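Local coordinates for penicillin-binding protein 2 (Pbp2) (Helicobacter pylori, PDB 5LP5), which probably acts as a penicillin-binding peptidoglycan transpeptidase in cell-wall synthesis and cell-shape maintenance, and forms a complex with MreC, at residues A253-L264 against T440-T448; A267-F278 against Y295-A303. All coordinates share one frame; numbering follows the deposited sequence.

Contact 1 (A253-L264 against T440-T448); sequences AILVMDAENGEL and TPLQVLAYT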
loop_
_atom_site.group_PDB
_atom_site.type_symbol
_atom_site.label_atom_id
_atom_site.label_comp_id
_atom_site.label_asym_id
_atom_site.label_seq_id
_atom_site.Cartn_x
_atom_site.Cartn_y
_atom_site.Cartn_z
ATOM N N ALA A 253 -29.900 3.970 -7.624
ATOM C CA ALA A 253 -28.812 3.229 -8.244
ATOM C C ALA A 253 -28.769 3.439 -9.749
ATOM O O ALA A 253 -29.814 3.634 -10.382
ATOM C CB ALA A 253 -28.946 1.755 -7.946
ATOM N N ILE A 254 -27.557 3.379 -10.303
ATOM C CA ILE A 254 -27.354 3.583 -11.737
ATOM C C ILE A 254 -26.272 2.681 -12.350
ATOM O O ILE A 254 -25.243 2.425 -11.740
ATOM C CB ILE A 254 -27.055 5.053 -12.055
ATOM C CG1 ILE A 254 -26.901 5.236 -13.559
ATOM C CG2 ILE A 254 -25.811 5.529 -11.320
ATOM C CD1 ILE A 254 -27.017 6.683 -13.965
ATOM N N LEU A 255 -26.530 2.213 -13.568
ATOM C CA LEU A 255 -25.718 1.177 -14.187
ATOM C C LEU A 255 -25.545 1.444 -15.647
ATOM O O LEU A 255 -26.506 1.698 -16.344
ATOM C CB LEU A 255 -26.402 -0.181 -14.059
ATOM C CG LEU A 255 -26.418 -0.847 -12.686
ATOM C CD1 LEU A 255 -27.426 -1.986 -12.678
ATOM C CD2 LEU A 255 -25.021 -1.352 -12.353
ATOM N N VAL A 256 -24.303 1.379 -16.102
ATOM C CA VAL A 256 -24.000 1.419 -17.524
ATOM C C VAL A 256 -23.303 0.120 -17.866
ATOM O O VAL A 256 -22.435 -0.319 -17.107
ATOM C CB VAL A 256 -23.076 2.596 -17.887
ATOM C CG1 VAL A 256 -22.671 2.518 -19.343
ATOM C CG2 VAL A 256 -23.764 3.916 -17.606
ATOM N N MET A 257 -23.668 -0.480 -18.995
ATOM C CA MET A 257 -23.088 -1.763 -19.360
ATOM C C MET A 257 -22.867 -1.965 -20.844
ATOM O O MET A 257 -23.759 -1.790 -21.648
ATOM C CB MET A 257 -23.963 -2.891 -18.855
ATOM C CG MET A 257 -23.394 -4.268 -19.171
ATOM S SD MET A 257 -24.402 -5.653 -18.614
ATOM C CE MET A 257 -25.845 -5.516 -19.659
ATOM N N ASP A 258 -21.658 -2.378 -21.193
ATOM C CA ASP A 258 -21.349 -2.856 -22.539
ATOM C C ASP A 258 -22.179 -4.116 -22.802
ATOM O O ASP A 258 -21.890 -5.180 -22.264
ATOM C CB ASP A 258 -19.852 -3.163 -22.620
ATOM C CG ASP A 258 -19.388 -3.511 -24.016
ATOM O OD1 ASP A 258 -20.192 -4.096 -24.773
ATOM O OD2 ASP A 258 -18.205 -3.228 -24.347
ATOM N N ALA A 259 -23.204 -3.982 -23.635
ATOM C CA ALA A 259 -24.189 -5.047 -23.845
ATOM C C ALA A 259 -23.705 -6.227 -24.709
ATOM O O ALA A 259 -24.451 -7.201 -24.918
ATOM C CB ALA A 259 -25.463 -4.455 -24.442
ATOM N N GLU A 260 -22.466 -6.139 -25.207
ATOM C CA GLU A 260 -21.860 -7.202 -26.025
ATOM C C GLU A 260 -20.996 -8.182 -25.238
ATOM O O GLU A 260 -20.775 -9.301 -25.704
ATOM C CB GLU A 260 -21.004 -6.599 -27.142
ATOM C CG GLU A 260 -21.799 -5.827 -28.183
ATOM C CD GLU A 260 -20.928 -5.106 -29.189
ATOM O OE1 GLU A 260 -19.971 -4.415 -28.762
ATOM O OE2 GLU A 260 -21.221 -5.232 -30.398
ATOM N N ASN A 261 -20.486 -7.761 -24.076
ATOM C CA ASN A 261 -19.663 -8.635 -23.212
ATOM C C ASN A 261 -19.961 -8.580 -21.707
ATOM O O ASN A 261 -19.479 -9.426 -20.952
ATOM C CB ASN A 261 -18.181 -8.329 -23.422
ATOM C CG ASN A 261 -17.808 -6.903 -23.046
ATOM O OD1 ASN A 261 -18.445 -6.272 -22.209
ATOM N ND2 ASN A 261 -16.763 -6.399 -23.662
ATOM N N GLY A 262 -20.702 -7.571 -21.267
ATOM C CA GLY A 262 -21.155 -7.506 -19.874
ATOM C C GLY A 262 -20.331 -6.643 -18.942
ATOM O O GLY A 262 -20.502 -6.700 -17.731
ATOM N N GLU A 263 -19.430 -5.844 -19.500
ATOM C CA GLU A 263 -18.593 -4.982 -18.688
ATOM C C GLU A 263 -19.437 -3.845 -18.094
ATOM O O GLU A 263 -20.220 -3.202 -18.795
ATOM C CB GLU A 263 -17.415 -4.432 -19.503
ATOM C CG GLU A 263 -16.292 -5.437 -19.726
ATOM C CD GLU A 263 -15.080 -4.868 -20.461
ATOM O OE1 GLU A 263 -15.178 -3.755 -21.035
ATOM O OE2 GLU A 263 -14.024 -5.551 -20.455
ATOM N N LEU A 264 -19.280 -3.624 -16.791
ATOM C CA LEU A 264 -19.925 -2.514 -16.118
ATOM C C LEU A 264 -18.986 -1.296 -16.096
ATOM O O LEU A 264 -17.893 -1.328 -15.527
ATOM C CB LEU A 264 -20.324 -2.912 -14.702
ATOM C CG LEU A 264 -21.355 -4.037 -14.666
ATOM C CD1 LEU A 264 -21.487 -4.581 -13.266
ATOM C CD2 LEU A 264 -22.710 -3.586 -15.199
ATOM N N THR A 440 -33.865 -6.664 -9.036
ATOM C CA THR A 440 -32.691 -5.831 -8.742
ATOM C C THR A 440 -32.404 -4.977 -9.962
ATOM O O THR A 440 -32.677 -5.393 -11.079
ATOM C CB THR A 440 -31.434 -6.690 -8.426
ATOM O OG1 THR A 440 -31.163 -7.626 -9.496
ATOM C CG2 THR A 440 -31.598 -7.450 -7.098
ATOM N N PRO A 441 -31.871 -3.761 -9.760
ATOM C CA PRO A 441 -31.388 -2.971 -10.889
ATOM C C PRO A 441 -30.479 -3.733 -11.836
ATOM O O PRO A 441 -30.520 -3.482 -13.032
ATOM C CB PRO A 441 -30.641 -1.832 -10.217
ATOM C CG PRO A 441 -31.403 -1.608 -8.963
ATOM C CD PRO A 441 -31.884 -2.962 -8.523
ATOM N N LEU A 442 -29.699 -4.676 -11.318
ATOM C CA LEU A 442 -28.913 -5.552 -12.193
ATOM C C LEU A 442 -29.800 -6.380 -13.144
ATOM O O LEU A 442 -29.527 -6.463 -14.343
ATOM C CB LEU A 442 -27.980 -6.449 -11.380
ATOM C CG LEU A 442 -26.610 -5.836 -11.019
ATOM C CD1 LEU A 442 -25.846 -6.731 -10.038
ATOM C CD2 LEU A 442 -25.729 -5.589 -12.228
ATOM N N GLN A 443 -30.857 -6.974 -12.613
ATOM C CA GLN A 443 -31.767 -7.796 -13.420
ATOM C C GLN A 443 -32.361 -7.004 -14.574
ATOM O O GLN A 443 -32.388 -7.488 -15.727
ATOM C CB GLN A 443 -32.876 -8.420 -12.543
ATOM C CG GLN A 443 -32.364 -9.630 -11.752
ATOM C CD GLN A 443 -33.351 -10.213 -10.764
ATOM O OE1 GLN A 443 -34.153 -9.501 -10.161
ATOM N NE2 GLN A 443 -33.286 -11.527 -10.590
ATOM N N VAL A 444 -32.801 -5.779 -14.270
ATOM C CA VAL A 444 -33.421 -4.895 -15.276
ATOM C C VAL A 444 -32.423 -4.556 -16.386
ATOM O O VAL A 444 -32.771 -4.568 -17.571
ATOM C CB VAL A 444 -33.933 -3.599 -14.629
ATOM C CG1 VAL A 444 -34.506 -2.657 -15.674
ATOM C CG2 VAL A 444 -34.982 -3.909 -13.570
ATOM N N LEU A 445 -31.183 -4.265 -15.982
ATOM C CA LEU A 445 -30.077 -3.963 -16.896
ATOM C C LEU A 445 -29.751 -5.112 -17.841
ATOM O O LEU A 445 -29.622 -4.893 -19.066
ATOM C CB LEU A 445 -28.821 -3.601 -16.093
ATOM C CG LEU A 445 -27.520 -3.395 -16.877
ATOM C CD1 LEU A 445 -27.463 -2.042 -17.559
ATOM C CD2 LEU A 445 -26.330 -3.558 -15.959
ATOM N N ALA A 446 -29.575 -6.318 -17.292
ATOM C CA ALA A 446 -29.264 -7.477 -18.121
ATOM C C ALA A 446 -30.406 -7.714 -19.113
ATOM O O ALA A 446 -30.194 -7.974 -20.312
ATOM C CB ALA A 446 -29.045 -8.704 -17.259
ATOM N N TYR A 447 -31.612 -7.620 -18.578
ATOM C CA TYR A 447 -32.844 -7.746 -19.342
ATOM C C TYR A 447 -32.887 -6.748 -20.492
ATOM O O TYR A 447 -33.137 -7.132 -21.639
ATOM C CB TYR A 447 -34.036 -7.568 -18.364
ATOM C CG TYR A 447 -35.368 -7.121 -18.925
ATOM C CD1 TYR A 447 -36.121 -7.945 -19.756
ATOM C CD2 TYR A 447 -35.897 -5.890 -18.563
ATOM C CE1 TYR A 447 -37.357 -7.542 -20.240
ATOM C CE2 TYR A 447 -37.122 -5.471 -19.037
ATOM C CZ TYR A 447 -37.858 -6.296 -19.875
ATOM O OH TYR A 447 -39.095 -5.863 -20.313
ATOM N N THR A 448 -32.629 -5.474 -20.200
ATOM C CA THR A 448 -32.607 -4.437 -21.243
ATOM C C THR A 448 -31.571 -4.707 -22.377
ATOM O O THR A 448 -31.840 -4.429 -23.545
ATOM C CB THR A 448 -32.325 -3.058 -20.623
ATOM O OG1 THR A 448 -33.273 -2.805 -19.584
ATOM C CG2 THR A 448 -32.388 -1.964 -21.680
#
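In the transpeptidase domain, helix 441-448 lies on one face of the antiparallel sheet, where Leu445 settles among Leu255, Met257 and Leu264 of strand 253-258 and the strand that follows. The two axes approach to 9.2 Å at a crossing angle of -30°. Leu445 CD2 does most of the touching: it lies 3.7 Å from Leu264 CD2 and 3.8 Å from both Leu255 CD1 and Met257 CB. Its CG stands anti to the backbone N (chi1 174°), which sends both methyls down to the strand. Met257 is extended as far as SD and bends only at chi3 (67°), bringing CE beside Leu445 CG and, at 4.2 Å, Ala446 CA. Near the start of the helix, Leu255 CD1 lies against the first turn, 3.5 Å from Pro441 O and 4.0 Å from Leu442 CD2, while Ala253 CB lies 4.3 Å from Pro441 CG. Thr440 and Gln443 close this end with a capping box. At the end of the strand, Asx turns at Asp258 and Asn261 shape the connection to Leu264. All the touching residues are buried, an apolar helix-on-sheet layer consistent with the core of the penicillin-binding, beta-lactamase-like fold.

Contact 2 (A267-F278 against Y295-A303); sequences AGSYPEYNLNDF and YNPLLNRFA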
loop_
_atom_site.group_PDB
_atom_site.type_symbol
_atom_site.label_atom_id
_atom_site.label_comp_id
_atom_site.label_asym_id
_atom_site.label_seq_id
_atom_site.Cartn_x
_atom_site.Cartn_y
_atom_site.Cartn_z
ATOM N N ALA A 267 -21.568 1.685 -11.821
ATOM C CA ALA A 267 -22.381 0.986 -10.823
ATOM C C ALA A 267 -22.424 1.860 -9.562
ATOM O O ALA A 267 -21.568 1.768 -8.660
ATOM C CB ALA A 267 -21.812 -0.381 -10.519
ATOM N N GLY A 268 -23.411 2.740 -9.519
ATOM C CA GLY A 268 -23.587 3.596 -8.375
ATOM C C GLY A 268 -24.697 3.125 -7.474
ATOM O O GLY A 268 -25.724 2.671 -7.951
ATOM N N SER A 269 -24.484 3.240 -6.168
ATOM C CA SER A 269 -25.539 3.001 -5.187
ATOM C C SER A 269 -25.539 4.132 -4.187
ATOM O O SER A 269 -24.519 4.401 -3.575
ATOM C CB SER A 269 -25.340 1.664 -4.455
ATOM O OG SER A 269 -26.183 1.588 -3.298
ATOM N N TYR A 270 -26.693 4.768 -3.997
ATOM C CA TYR A 270 -26.726 6.066 -3.313
ATOM C C TYR A 270 -27.684 6.119 -2.146
ATOM O O TYR A 270 -28.887 5.880 -2.305
ATOM C CB TYR A 270 -27.045 7.174 -4.310
ATOM C CG TYR A 270 -26.070 7.147 -5.446
ATOM C CD1 TYR A 270 -24.836 7.782 -5.339
ATOM C CD2 TYR A 270 -26.343 6.427 -6.613
ATOM C CE1 TYR A 270 -23.912 7.731 -6.384
ATOM C CE2 TYR A 270 -25.427 6.367 -7.654
ATOM C CZ TYR A 270 -24.216 7.021 -7.527
ATOM O OH TYR A 270 -23.306 7.003 -8.535
ATOM N N PRO A 271 -27.153 6.457 -0.963
ATOM C CA PRO A 271 -25.798 6.927 -0.710
ATOM C C PRO A 271 -24.677 5.916 -0.824
ATOM O O PRO A 271 -24.835 4.782 -0.399
ATOM C CB PRO A 271 -25.849 7.382 0.763
ATOM C CG PRO A 271 -27.267 7.372 1.173
ATOM C CD PRO A 271 -27.966 6.430 0.264
ATOM N N GLU A 272 -23.547 6.337 -1.392
ATOM C CA GLU A 272 -22.263 5.643 -1.223
ATOM C C GLU A 272 -21.705 6.016 0.177
ATOM O O GLU A 272 -22.276 6.866 0.860
ATOM C CB GLU A 272 -21.265 6.060 -2.329
ATOM C CG GLU A 272 -21.707 5.850 -3.780
ATOM C CD GLU A 272 -21.400 4.465 -4.322
ATOM O OE1 GLU A 272 -20.992 3.599 -3.525
ATOM O OE2 GLU A 272 -21.575 4.232 -5.544
ATOM N N TYR A 273 -20.600 5.387 0.594
ATOM C CA TYR A 273 -19.908 5.739 1.849
ATOM C C TYR A 273 -18.394 5.714 1.654
ATOM O O TYR A 273 -17.908 5.137 0.696
ATOM C CB TYR A 273 -20.314 4.802 2.998
ATOM C CG TYR A 273 -19.940 3.344 2.808
ATOM C CD1 TYR A 273 -18.795 2.814 3.389
ATOM C CD2 TYR A 273 -20.733 2.496 2.047
ATOM C CE1 TYR A 273 -18.440 1.474 3.207
ATOM C CE2 TYR A 273 -20.386 1.162 1.859
ATOM C CZ TYR A 273 -19.237 0.656 2.444
ATOM O OH TYR A 273 -18.894 -0.655 2.233
ATOM N N ASN A 274 -17.658 6.344 2.567
ATOM C CA ASN A 274 -16.220 6.573 2.388
ATOM C C ASN A 274 -15.398 5.424 2.914
ATOM O O ASN A 274 -15.191 5.293 4.124
ATOM C CB ASN A 274 -15.771 7.864 3.059
ATOM C CG ASN A 274 -14.290 8.156 2.845
ATOM O OD1 ASN A 274 -13.516 7.312 2.389
ATOM N ND2 ASN A 274 -13.890 9.388 3.169
ATOM N N LEU A 275 -14.867 4.641 1.978
ATOM C CA LEU A 275 -14.151 3.417 2.289
ATOM C C LEU A 275 -12.969 3.619 3.235
ATOM O O LEU A 275 -12.589 2.693 3.945
ATOM C CB LEU A 275 -13.674 2.767 1.006
ATOM C CG LEU A 275 -14.763 2.242 0.069
ATOM C CD1 LEU A 275 -14.141 1.930 -1.295
ATOM C CD2 LEU A 275 -15.505 1.009 0.612
ATOM N N ASN A 276 -12.380 4.818 3.249
ATOM C CA ASN A 276 -11.211 5.056 4.103
ATOM C C ASN A 276 -11.542 5.021 5.595
ATOM O O ASN A 276 -10.667 4.776 6.406
ATOM C CB ASN A 276 -10.559 6.388 3.773
ATOM C CG ASN A 276 -9.784 6.355 2.507
ATOM O OD1 ASN A 276 -8.739 5.713 2.416
ATOM N ND2 ASN A 276 -10.255 7.100 1.525
ATOM N N ASP A 277 -12.795 5.267 5.962
ATOM C CA ASP A 277 -13.164 5.312 7.385
ATOM C C ASP A 277 -13.156 3.923 8.038
ATOM O O ASP A 277 -13.175 3.814 9.258
ATOM C CB ASP A 277 -14.532 5.980 7.568
ATOM C CG ASP A 277 -14.556 7.423 7.093
ATOM O OD1 ASP A 277 -13.488 8.080 7.103
ATOM O OD2 ASP A 277 -15.643 7.903 6.700
ATOM N N PHE A 278 -13.122 2.870 7.229
ATOM C CA PHE A 278 -13.048 1.515 7.746
ATOM C C PHE A 278 -11.611 1.018 7.945
ATOM O O PHE A 278 -11.390 0.077 8.716
ATOM C CB PHE A 278 -13.823 0.539 6.830
ATOM C CG PHE A 278 -15.307 0.658 6.959
ATOM C CD1 PHE A 278 -15.999 1.615 6.232
ATOM C CD2 PHE A 278 -16.009 -0.156 7.839
ATOM C CE1 PHE A 278 -17.366 1.754 6.374
ATOM C CE2 PHE A 278 -17.378 -0.024 7.984
ATOM C CZ PHE A 278 -18.056 0.935 7.250
ATOM N N TYR A 295 -31.171 6.830 5.358
ATOM C CA TYR A 295 -31.124 6.486 3.944
ATOM C C TYR A 295 -30.276 5.256 3.693
ATOM O O TYR A 295 -30.126 4.834 2.551
ATOM C CB TYR A 295 -30.584 7.627 3.123
ATOM C CG TYR A 295 -31.414 8.864 3.177
ATOM C CD1 TYR A 295 -32.765 8.843 2.883
ATOM C CD2 TYR A 295 -30.827 10.087 3.475
ATOM C CE1 TYR A 295 -33.517 10.018 2.911
ATOM C CE2 TYR A 295 -31.562 11.261 3.504
ATOM C CZ TYR A 295 -32.901 11.226 3.224
ATOM O OH TYR A 295 -33.611 12.397 3.259
ATOM N N ASN A 296 -29.700 4.693 4.749
ATOM C CA ASN A 296 -29.101 3.359 4.686
ATOM C C ASN A 296 -27.920 3.289 3.689
ATOM O O ASN A 296 -28.042 2.745 2.594
ATOM C CB ASN A 296 -30.210 2.358 4.342
ATOM C CG ASN A 296 -29.807 0.930 4.567
ATOM O OD1 ASN A 296 -28.743 0.637 5.121
ATOM N ND2 ASN A 296 -30.657 0.023 4.128
ATOM N N PRO A 297 -26.770 3.861 4.072
ATOM C CA PRO A 297 -25.590 3.942 3.216
ATOM C C PRO A 297 -24.927 2.596 2.949
ATOM O O PRO A 297 -24.285 2.425 1.903
ATOM C CB PRO A 297 -24.624 4.825 4.016
ATOM C CG PRO A 297 -25.461 5.526 5.010
ATOM C CD PRO A 297 -26.538 4.544 5.350
ATOM N N LEU A 298 -25.071 1.657 3.879
ATOM C CA LEU A 298 -24.403 0.378 3.735
ATOM C C LEU A 298 -25.096 -0.509 2.725
ATOM O O LEU A 298 -24.587 -1.569 2.393
ATOM C CB LEU A 298 -24.344 -0.342 5.063
ATOM C CG LEU A 298 -23.484 0.348 6.108
ATOM C CD1 LEU A 298 -23.634 -0.433 7.404
ATOM C CD2 LEU A 298 -22.014 0.464 5.700
ATOM N N LEU A 299 -26.253 -0.073 2.231
ATOM C CA LEU A 299 -27.019 -0.870 1.296
ATOM C C LEU A 299 -26.475 -0.728 -0.117
ATOM O O LEU A 299 -26.347 0.387 -0.648
ATOM C CB LEU A 299 -28.492 -0.477 1.333
ATOM C CG LEU A 299 -29.435 -1.338 0.475
ATOM C CD1 LEU A 299 -29.546 -2.752 1.007
ATOM C CD2 LEU A 299 -30.822 -0.721 0.350
ATOM N N ASN A 300 -26.137 -1.880 -0.694
ATOM C CA ASN A 300 -25.859 -2.008 -2.100
ATOM C C ASN A 300 -27.203 -2.126 -2.817
ATOM O O ASN A 300 -27.898 -3.125 -2.718
ATOM C CB ASN A 300 -24.986 -3.241 -2.356
ATOM C CG ASN A 300 -24.599 -3.402 -3.818
ATOM O OD1 ASN A 300 -25.407 -3.184 -4.717
ATOM N ND2 ASN A 300 -23.351 -3.784 -4.052
ATOM N N ARG A 301 -27.561 -1.086 -3.550
ATOM C CA ARG A 301 -28.860 -1.019 -4.174
ATOM C C ARG A 301 -28.935 -1.592 -5.597
ATOM O O ARG A 301 -30.037 -1.794 -6.094
ATOM C CB ARG A 301 -29.308 0.430 -4.187
ATOM C CG ARG A 301 -29.644 0.954 -2.803
ATOM C CD ARG A 301 -30.131 2.391 -2.877
ATOM N NE ARG A 301 -30.703 2.846 -1.614
ATOM C CZ ARG A 301 -29.988 3.165 -0.537
ATOM N NH1 ARG A 301 -28.642 3.072 -0.529
ATOM N NH2 ARG A 301 -30.622 3.572 0.552
ATOM N N PHE A 302 -27.802 -1.843 -6.262
ATOM C CA PHE A 302 -27.859 -2.455 -7.596
ATOM C C PHE A 302 -27.856 -4.001 -7.572
ATOM O O PHE A 302 -28.309 -4.637 -8.530
ATOM C CB PHE A 302 -26.776 -1.889 -8.558
ATOM C CG PHE A 302 -25.347 -2.074 -8.096
ATOM C CD1 PHE A 302 -24.695 -3.296 -8.243
ATOM C CD2 PHE A 302 -24.638 -1.010 -7.537
ATOM C CE1 PHE A 302 -23.383 -3.467 -7.805
ATOM C CE2 PHE A 302 -23.325 -1.184 -7.110
ATOM C CZ PHE A 302 -22.698 -2.415 -7.248
ATOM N N ALA A 303 -27.368 -4.582 -6.470
ATOM C CA ALA A 303 -27.243 -6.046 -6.310
ATOM C C ALA A 303 -27.904 -6.641 -5.060
ATOM O O ALA A 303 -28.196 -7.841 -5.031
ATOM C CB ALA A 303 -25.774 -6.435 -6.317
#
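Ser269 and Arg301 lie at the centre of the close-packed part of this contact, where the edge strand meets the loop 295-303. With chi1 at 166° the hydroxyl of Ser269 swings away from its own amide toward the loop and bonds twice: it donates to Leu299 O at 2.9 Å, in the carbonyl plane and on a lone pair, and accepts from Arg301 N at 3.0 Å. The Arg301 guanidinium has Tyr270 O over one face, not hydrogen-bonded, and Leu299 CD2 over the opposite one; its NH1 donates to Asn296 O at 3.2 Å within the loop, and its NE forms a salt bridge with Glu563. Phe302 of the loop packs against the earlier strand residues Ala267 and Gly268, with Ala267 CB over one ring face, 4.0 Å from the centroid, and Asn300 OD1 over the other. Pro271, after a cis peptide bond, meets Pro297 through CB atoms 4.3 Å apart. The looser side is the partly exposed rim: Tyr295 CB lies 3.9 Å from Pro271 CG, and Leu298 CD2 sits over the centre of one face of the buried Tyr273 ring, a CH-pi contact 4.2 Å from the centroid, also reaching Phe278 CZ. Both hydrogen bonds between the segments thus run through one serine hydroxyl, donor to one backbone group and acceptor from another, amid largely apolar packing.

Overall arrangement
Both contacts belong to the transpeptidase domain and share one antiparallel sheet, in which strands 252-258 and 264-270 are neighbours. Contact 1 is wholly buried and apolar across its interface, a helix laid on the sheet; contact 2 joins the edge strand to a loop, mixing polar bonds with ring packing and running out to partly exposed residues. Their centres lie about 18 Å apart, yet they meet directly: Ile254 O and Gly268 N are probably hydrogen-bonded between the strands, as are Leu442 N and Phe302 O between helix start and loop. Loop 295-303 therefore links edge strand and helix before the chain continues to helix 314-324, whose start carries a probable SxxK motif.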